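Local structure of glutamate receptor kainate-like protein (Pleurobrachia bachei, 4ZDM) at residues L95-V100 with P214-F219; L64-K69 with D145-E150; D106-M111 with T233-I238. The protein binds glycine in its ligand-binding domain and probably forms, with other subunits, a ligand-gated ion channel of the ionotropic glutamate receptor family. All coordinates share one frame; numbering follows the deposited sequence. Where two conformers were deposited one is given.

Contact 1 (L95-V100 with P214-F219). With GLY (glycine), chain B.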
# COMPACT_ATOMS: atom_id res chain seq x y z
N LEU A 95 -9.68 -9.78 15.30
CA LEU A 95 -10.90 -9.26 14.67
C LEU A 95 -12.01 -10.26 14.79
O LEU A 95 -11.91 -11.41 14.33
CB LEU A 95 -10.65 -8.93 13.19
CG LEU A 95 -11.71 -8.06 12.54
CD1 LEU A 95 -11.71 -6.64 13.08
CD2 LEU A 95 -11.56 -8.06 11.02
N SER A 96 -13.10 -9.85 15.44
CA SER A 96 -14.19 -10.75 15.69
C SER A 96 -14.98 -11.03 14.43
O SER A 96 -15.43 -10.12 13.71
CB SER A 96 -15.10 -10.16 16.76
OG SER A 96 -14.27 -9.82 17.85
N ASN A 97 -15.22 -12.33 14.19
CA ASN A 97 -15.97 -12.80 13.05
C ASN A 97 -17.43 -12.79 13.40
O ASN A 97 -17.89 -13.52 14.27
CB ASN A 97 -15.47 -14.21 12.70
CG ASN A 97 -16.12 -14.81 11.51
OD1 ASN A 97 -17.21 -14.40 11.11
ND2 ASN A 97 -15.42 -15.78 10.90
N ASN A 98 -18.16 -11.89 12.77
CA ASN A 98 -19.62 -11.84 12.92
C ASN A 98 -20.22 -11.78 11.54
O ASN A 98 -19.55 -11.52 10.51
CB ASN A 98 -20.09 -10.69 13.82
CG ASN A 98 -19.79 -9.32 13.28
OD1 ASN A 98 -20.06 -9.02 12.12
ND2 ASN A 98 -19.29 -8.46 14.13
N ALA A 99 -21.53 -12.07 11.46
CA ALA A 99 -22.17 -12.24 10.18
C ALA A 99 -22.25 -10.95 9.40
O ALA A 99 -22.14 -10.97 8.16
CB ALA A 99 -23.59 -12.82 10.38
N VAL A 100 -22.38 -9.83 10.06
CA VAL A 100 -22.45 -8.58 9.30
C VAL A 100 -21.10 -8.27 8.61
O VAL A 100 -21.08 -7.85 7.43
CB VAL A 100 -22.88 -7.45 10.18
CG1 VAL A 100 -22.96 -6.21 9.33
CG2 VAL A 100 -24.27 -7.71 10.76
N PRO A 214 -20.70 -16.53 21.66
CA PRO A 214 -19.32 -16.75 21.23
C PRO A 214 -19.06 -16.37 19.80
O PRO A 214 -19.98 -16.31 18.92
CB PRO A 214 -19.12 -18.25 21.45
CG PRO A 214 -20.37 -18.79 21.68
CD PRO A 214 -21.37 -17.77 22.03
N PHE A 215 -17.78 -16.12 19.50
CA PHE A 215 -17.36 -15.77 18.15
C PHE A 215 -15.88 -16.13 18.02
O PHE A 215 -15.17 -16.15 19.00
CB PHE A 215 -17.51 -14.25 17.86
CG PHE A 215 -17.05 -13.38 18.98
CD1 PHE A 215 -17.93 -13.04 20.00
CD2 PHE A 215 -15.75 -12.94 19.07
CE1 PHE A 215 -17.50 -12.31 21.09
CE2 PHE A 215 -15.34 -12.21 20.14
CZ PHE A 215 -16.21 -11.88 21.14
N GLU A 216 -15.46 -16.38 16.79
CA GLU A 216 -14.04 -16.54 16.48
C GLU A 216 -13.35 -15.19 16.41
O GLU A 216 -13.98 -14.23 15.97
CB GLU A 216 -13.88 -17.28 15.17
CG GLU A 216 -14.29 -18.74 15.23
CD GLU A 216 -13.93 -19.47 13.97
OE1 GLU A 216 -13.05 -20.37 14.02
OE2 GLU A 216 -14.47 -19.16 12.86
N LEU A 217 -12.08 -15.16 16.77
CA LEU A 217 -11.18 -14.02 16.63
C LEU A 217 -10.18 -14.40 15.57
O LEU A 217 -9.52 -15.44 15.71
CB LEU A 217 -10.48 -13.71 17.96
CG LEU A 217 -11.44 -13.21 19.04
CD1 LEU A 217 -10.81 -13.38 20.41
CD2 LEU A 217 -11.75 -11.77 18.82
N ALA A 218 -10.03 -13.59 14.53
CA ALA A 218 -9.25 -13.97 13.36
C ALA A 218 -8.64 -12.76 12.71
O ALA A 218 -8.85 -11.63 13.15
CB ALA A 218 -10.16 -14.75 12.39
N PHE A 219 -7.91 -12.95 11.62
CA PHE A 219 -7.47 -11.85 10.77
C PHE A 219 -8.52 -11.60 9.70
O PHE A 219 -9.28 -12.50 9.31
CB PHE A 219 -6.11 -12.14 10.15
CG PHE A 219 -4.94 -12.17 11.13
CD1 PHE A 219 -5.05 -11.81 12.45
CD2 PHE A 219 -3.69 -12.53 10.63
CE1 PHE A 219 -3.90 -11.83 13.28
CE2 PHE A 219 -2.56 -12.54 11.47
CZ PHE A 219 -2.67 -12.20 12.76
N GLY B . -12.04 -7.50 18.77
CA GLY B . -12.95 -6.33 18.58
C GLY B . -13.60 -6.27 17.25
O GLY B . -14.48 -5.43 17.00
OXT GLY B . -13.27 -7.08 16.33
O HOH W 1 -17.60 -16.23 14.79
O HOH W 2 -12.71 -17.08 11.70
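Glu216 O is met by two groups of 95-100. Asn97 N gives it a hydrogen bond of 2.9 Å, and Ser96 CA adds a CA-H...O contact. Two residues back along 95-100 from Asn97, Leu95 and Ala218 form an antiparallel hydrogen-bonded pair. Ala218 N reaches Leu95 O at 2.9 Å, and Leu95 N returns a bond to Ala218 O. Ser96 and Leu217, in between, are a non-hydrogen-bonded pair, so Ser96 N is left to point at the ligand. It binds GLY OXT at 2.9 Å, and the bond is almost linear at 178°. Ser96 OG lies beside its own backbone N and anti to the carbonyl carbon (chi1 -52°). There it takes a weak bond from GLY N and a hydrogen bond with Glu191 OE2. The same hydroxyl oxygen is 3.3 Å from Leu217 CD2 and approaches Phe215 CE2 obliquely. Leu217 CD2 also lies at the edge of the Phe215 ring, in its plane. This is the clamshell pocket of the glutamate receptor ligand-binding domain, with Ser96 of the strand presenting its N-H to the ligand carboxylate.

Asn97 and Glu216 run side by side and point the same way, their amide and carboxylate planes 28° apart. Water bridges Asn97 ND2 to Glu216 OE2, which are 4.0 Å from each other. A second water joins Asn97 O to Glu216 N. Glu216 OE1 is taken by Ser110 OG. In the sheet, strand 94-96 pairs antiparallel with the long strand 205-221. Phe215 and Ser96 touch Asn148 of helix 148-155, while Phe219 packs on helix 40-52.

Contact 2 (L64-K69 with D145-E150). With NA (sodium ion), chain E; GLY (glycine), chain B.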
# COMPACT_ATOMS: atom_id res chain seq x y z
N LEU A 64 -9.53 5.18 14.78
CA LEU A 64 -9.26 4.26 15.85
C LEU A 64 -10.45 3.34 16.16
O LEU A 64 -10.63 2.84 17.29
CB LEU A 64 -8.80 5.04 17.08
CG LEU A 64 -7.36 5.56 17.01
CD1 LEU A 64 -7.15 6.50 18.20
CD2 LEU A 64 -6.34 4.43 17.01
N LYS A 65 -11.22 2.98 15.13
CA LYS A 65 -12.36 2.09 15.26
C LYS A 65 -12.08 0.71 14.66
O LYS A 65 -11.37 0.60 13.66
CB LYS A 65 -13.60 2.66 14.58
CG LYS A 65 -14.15 3.97 15.25
CD LYS A 65 -15.24 4.55 14.46
CE LYS A 65 -15.71 5.86 15.10
NZ LYS A 65 -16.71 6.50 14.21
N PHE A 66 -12.62 -0.33 15.27
CA PHE A 66 -12.39 -1.68 14.72
C PHE A 66 -13.17 -1.86 13.44
O PHE A 66 -12.64 -2.27 12.42
CB PHE A 66 -12.75 -2.74 15.77
CG PHE A 66 -11.63 -3.02 16.72
CD1 PHE A 66 -11.25 -2.10 17.70
CD2 PHE A 66 -10.89 -4.19 16.65
CE1 PHE A 66 -10.15 -2.36 18.52
CE2 PHE A 66 -9.83 -4.45 17.51
CZ PHE A 66 -9.46 -3.50 18.44
N GLY A 67 -14.42 -1.51 13.43
CA GLY A 67 -15.18 -1.54 12.21
C GLY A 67 -16.62 -1.80 12.46
O GLY A 67 -17.07 -2.88 12.84
N GLY A 68 -17.41 -0.77 12.19
CA GLY A 68 -18.85 -0.88 12.14
C GLY A 68 -19.38 -0.33 10.81
O GLY A 68 -18.65 0.41 10.16
N LYS A 69 -20.60 -0.77 10.43
CA LYS A 69 -21.24 -0.48 9.11
C LYS A 69 -22.37 0.53 9.27
O LYS A 69 -23.31 0.23 9.99
CB LYS A 69 -21.80 -1.74 8.47
CG LYS A 69 -22.24 -1.51 7.04
CD LYS A 69 -22.59 -2.81 6.34
CE LYS A 69 -23.80 -3.47 6.93
NZ LYS A 69 -24.39 -4.45 5.98
N ASP A 145 -18.64 1.89 20.54
CA ASP A 145 -19.13 2.11 19.19
C ASP A 145 -18.22 1.46 18.17
O ASP A 145 -17.00 1.52 18.28
CB ASP A 145 -19.22 3.61 18.87
CG ASP A 145 -19.65 3.87 17.44
OD1 ASP A 145 -20.86 3.78 17.17
OD2 ASP A 145 -18.77 4.12 16.60
N SER A 146 -18.84 0.86 17.15
CA SER A 146 -18.13 0.30 15.99
C SER A 146 -17.16 -0.80 16.39
O SER A 146 -16.15 -1.02 15.74
CB SER A 146 -17.41 1.39 15.20
OG SER A 146 -18.36 2.29 14.62
N ARG A 147 -17.52 -1.57 17.40
CA ARG A 147 -16.77 -2.73 17.83
C ARG A 147 -17.75 -3.92 17.86
O ARG A 147 -18.95 -3.73 17.86
CB ARG A 147 -16.14 -2.46 19.21
CG ARG A 147 -15.17 -3.47 19.69
CD ARG A 147 -14.75 -3.15 21.12
NE ARG A 147 -14.02 -4.18 21.83
CZ ARG A 147 -12.72 -4.34 21.79
NH1 ARG A 147 -11.97 -3.62 20.96
NH2 ARG A 147 -12.18 -5.28 22.55
N ASN A 148 -17.23 -5.15 17.82
CA ASN A 148 -18.08 -6.32 17.66
C ASN A 148 -19.20 -6.54 18.69
O ASN A 148 -20.30 -6.92 18.29
CB ASN A 148 -17.17 -7.54 17.63
CG ASN A 148 -17.91 -8.86 17.71
OD1 ASN A 148 -18.61 -9.27 16.78
ND2 ASN A 148 -17.73 -9.57 18.83
N PRO A 149 -19.00 -6.29 19.99
CA PRO A 149 -20.15 -6.51 20.88
C PRO A 149 -21.40 -5.72 20.50
O PRO A 149 -22.45 -6.34 20.48
CB PRO A 149 -19.61 -6.11 22.27
CG PRO A 149 -18.11 -6.39 22.13
CD PRO A 149 -17.79 -5.92 20.76
N GLU A 150 -21.28 -4.43 20.18
CA GLU A 150 -22.43 -3.62 19.78
C GLU A 150 -23.03 -4.25 18.53
O GLU A 150 -24.25 -4.41 18.47
CB GLU A 150 -22.02 -2.19 19.50
CG GLU A 150 -23.17 -1.28 19.05
CD GLU A 150 -22.69 0.04 18.45
OE1 GLU A 150 -21.79 0.05 17.57
OE2 GLU A 150 -23.25 1.07 18.87
NA NA E . -22.83 3.34 18.47
N GLY B . -12.04 -7.50 18.77
CA GLY B . -12.95 -6.33 18.58
C GLY B . -13.60 -6.27 17.25
O GLY B . -14.48 -5.43 17.00
OXT GLY B . -13.27 -7.08 16.33
O HOH W 3 -19.44 5.32 14.36
O HOH W 4 -14.15 0.43 17.77
O HOH W 5 -25.38 3.74 17.88
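Arg147 puts its NH1 over one face of the Phe66 ring, offset toward the rim, 3.3 Å from Phe66 CE1. The two planes are 83° apart, so the guanidinium meets the ring with its edge. Arg147 CZ lies 4.8 Å from the centroid of the Phe66 ring, over its face, a cation-pi contact. One face of the guanidinium has GLY CA above its centre. The Arg147 chain, extended from CG to NE, runs alongside Phe66 and carries the guanidinium past the ligand. The charge is paired by salt bridges, Glu17 at NH1 and Asp190 at NE, which would hold the guanidinium in place.

Phe66 also covers the ligand, with CB 3.4 Å from GLY O. Asn148 N, at the start of helix 148-155, binds that same oxygen. Here a loop of one lobe of the periplasmic-binding-protein-like clamshell meets the turn that leads into helix 148-155 of the other. Glycine lies in the cleft between them. The backbones are joined by Gly67 N to Ser146 O at 2.9 Å. Gly67 has backbone angles that call for glycine. Ser146 CB packs against Gly68 N, close to a backbone that carries no side chain.

At the outer end, Lys65 runs extended past Ser146, its CD 3.9 Å from Ser146 OG. It reaches Asp145 OD2 in a long salt bridge, 4.0 Å from Lys65 NZ, and a water links the two more closely. Ser146 OG donates to Asp145 OD2 from above the carboxylate plane, and Asn77 ND2 also binds this hydroxyl. The other carboxylate oxygen, Asp145 OD1, binds sodium at 2.4 Å together with a water. In one of its two conformers Glu150 gives OE2 to the sodium and OE1 to Ser146 N.

Contact 3 (D106-M111 with T233-I238)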
# COMPACT_ATOMS: atom_id res chain seq x y z
N ASP A 106 -13.63 -11.41 4.26
CA ASP A 106 -13.32 -12.77 4.71
C ASP A 106 -12.55 -12.73 6.02
O ASP A 106 -11.89 -11.72 6.36
CB ASP A 106 -12.49 -13.53 3.70
CG ASP A 106 -13.30 -14.19 2.57
OD1 ASP A 106 -14.55 -14.20 2.62
OD2 ASP A 106 -12.62 -14.74 1.68
N PHE A 107 -12.64 -13.82 6.75
CA PHE A 107 -11.87 -14.05 7.97
C PHE A 107 -10.97 -15.24 7.75
O PHE A 107 -11.38 -16.26 7.16
CB PHE A 107 -12.81 -14.29 9.15
CG PHE A 107 -13.49 -13.05 9.58
CD1 PHE A 107 -14.65 -12.63 8.96
CD2 PHE A 107 -12.97 -12.27 10.57
CE1 PHE A 107 -15.28 -11.45 9.35
CE2 PHE A 107 -13.58 -11.11 10.97
CZ PHE A 107 -14.74 -10.68 10.35
N SER A 108 -9.76 -15.10 8.25
CA SER A 108 -8.85 -16.24 8.29
C SER A 108 -9.36 -17.30 9.21
O SER A 108 -10.26 -17.09 10.02
CB SER A 108 -7.45 -15.80 8.75
OG SER A 108 -7.38 -15.51 10.15
N LEU A 109 -8.71 -18.46 9.12
CA LEU A 109 -8.78 -19.44 10.18
C LEU A 109 -8.46 -18.72 11.49
O LEU A 109 -7.56 -17.87 11.55
CB LEU A 109 -7.83 -20.60 9.87
CG LEU A 109 -7.83 -21.79 10.78
CD1 LEU A 109 -7.65 -23.10 9.91
CD2 LEU A 109 -6.70 -21.63 11.75
N SER A 110 -9.20 -19.03 12.56
CA SER A 110 -9.13 -18.22 13.75
C SER A 110 -7.96 -18.48 14.63
O SER A 110 -7.42 -19.61 14.66
CB SER A 110 -10.42 -18.38 14.52
OG SER A 110 -10.59 -19.73 14.93
N MET A 111 -7.53 -17.45 15.36
CA MET A 111 -6.46 -17.59 16.34
C MET A 111 -6.98 -18.13 17.69
O MET A 111 -6.23 -18.76 18.43
CB MET A 111 -5.70 -16.25 16.51
CG MET A 111 -6.53 -15.08 16.95
SD MET A 111 -5.49 -13.60 17.11
CE MET A 111 -5.99 -13.04 15.48
N THR A 233 -3.16 -21.76 6.50
CA THR A 233 -2.29 -22.90 6.79
C THR A 233 -1.31 -22.52 7.90
O THR A 233 -1.07 -23.29 8.84
CB THR A 233 -1.58 -23.32 5.53
OG1 THR A 233 -2.58 -23.92 4.67
CG2 THR A 233 -0.50 -24.36 5.85
N PHE A 234 -0.72 -21.32 7.80
CA PHE A 234 0.19 -20.91 8.84
C PHE A 234 -0.52 -20.79 10.18
O PHE A 234 0.00 -21.25 11.22
CB PHE A 234 0.84 -19.56 8.49
CG PHE A 234 1.77 -19.10 9.56
CD1 PHE A 234 3.04 -19.59 9.60
CD2 PHE A 234 1.32 -18.27 10.56
CE1 PHE A 234 3.89 -19.27 10.63
CE2 PHE A 234 2.22 -17.93 11.61
CZ PHE A 234 3.45 -18.44 11.59
N MET A 235 -1.70 -20.17 10.21
CA MET A 235 -2.39 -19.97 11.45
C MET A 235 -2.75 -21.31 12.10
O MET A 235 -2.67 -21.47 13.33
CB MET A 235 -3.63 -19.12 11.22
CG MET A 235 -4.29 -18.65 12.48
SD MET A 235 -3.43 -17.26 13.24
CE MET A 235 -4.18 -15.90 12.36
N LEU A 236 -3.19 -22.24 11.29
CA LEU A 236 -3.55 -23.54 11.80
C LEU A 236 -2.37 -24.23 12.44
O LEU A 236 -2.49 -24.89 13.48
CB LEU A 236 -4.14 -24.41 10.72
CG LEU A 236 -4.54 -25.82 11.16
CD1 LEU A 236 -5.57 -25.88 12.29
CD2 LEU A 236 -5.05 -26.55 9.94
N GLY A 237 -1.21 -24.09 11.85
CA GLY A 237 -0.05 -24.75 12.43
C GLY A 237 0.27 -24.25 13.81
O GLY A 237 0.49 -25.04 14.76
N ILE A 238 0.31 -22.94 13.99
CA ILE A 238 0.62 -22.39 15.31
C ILE A 238 -0.56 -22.58 16.28
O ILE A 238 -0.34 -22.70 17.48
CB ILE A 238 1.06 -20.93 15.28
CG1 ILE A 238 0.12 -19.98 14.52
CG2 ILE A 238 2.46 -20.86 14.67
CD1 ILE A 238 0.35 -18.51 14.83
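Leu109 and Met235 bring together a connecting segment and a helix within one lobe of the clamshell ligand-binding domain. Residues 106-111 lead from the short strand 106-107 to strand 112-121. They pass across helix 228-240, which supplies residues 233-238.

The contact is mainly apolar. Leu109 comes nearest, with its CA 6.5 Å from the CA of Met235. Its CG stands anti to the backbone N (chi1 -175°). Both methyls beyond it reach Leu236, and CD2 also touches Met235. Leu109 CD2 is 3.9 Å from Met235 CG and lies closer still, 3.6 Å, to Leu236 N. Leu109 CD1 rests against Leu236 CB at 3.8 Å. Met235 faces the segment and is bent at both chi2 and chi3. Its SD approaches Met111 CB. The Met235 side chain also touches Ile244 of helix 243-254 and Phe219 of strand 205-221, so it is buried between helix and sheet. Leu236 sits at the exposed margin.

Polar atoms lie close to this apolar patch. Leu109 O is 3.5 Å from Met235 CG, and Ser110 O also comes near that carbon. Ser110 O is taken by Arg239 NH1, and Leu109 N by Asp232 OD1, both from helix 228-240. These bonds tie the backbone at Leu109 N and Ser110 O to the helix that the Leu109 side chain packs against.

Ser108 OG also binds Phe219 N. It donates to Leu109 O at 2.7 Å, from above the carbonyl plane, and Met235 CE lies 3.9 Å from Ser108 OG.

From the N terminus the chain first gives 64-69, then 95-100 and 106-111, then 145-150, and later 214-219 and 233-238. Contact 2 closes the shortest loop, with 75 residues between its segments. Contacts 1 and 3 close loops of 113 and 121 residues. All three pairs cross. Contacts 1 and 2 both touch the bound glycine and meet through Asn98 and Asn148, at the start of helix 148-155. Contacts 1 and 3 adjoin through strand 205-221 and through Glu216 and Ser110. Contacts 2 and 3 do not touch. Contact 2 joins the two lobes across the cleft, contact 1 joins strand 94-96 to strand 205-221, and contact 3 joins segment 106-111 to helix 228-240.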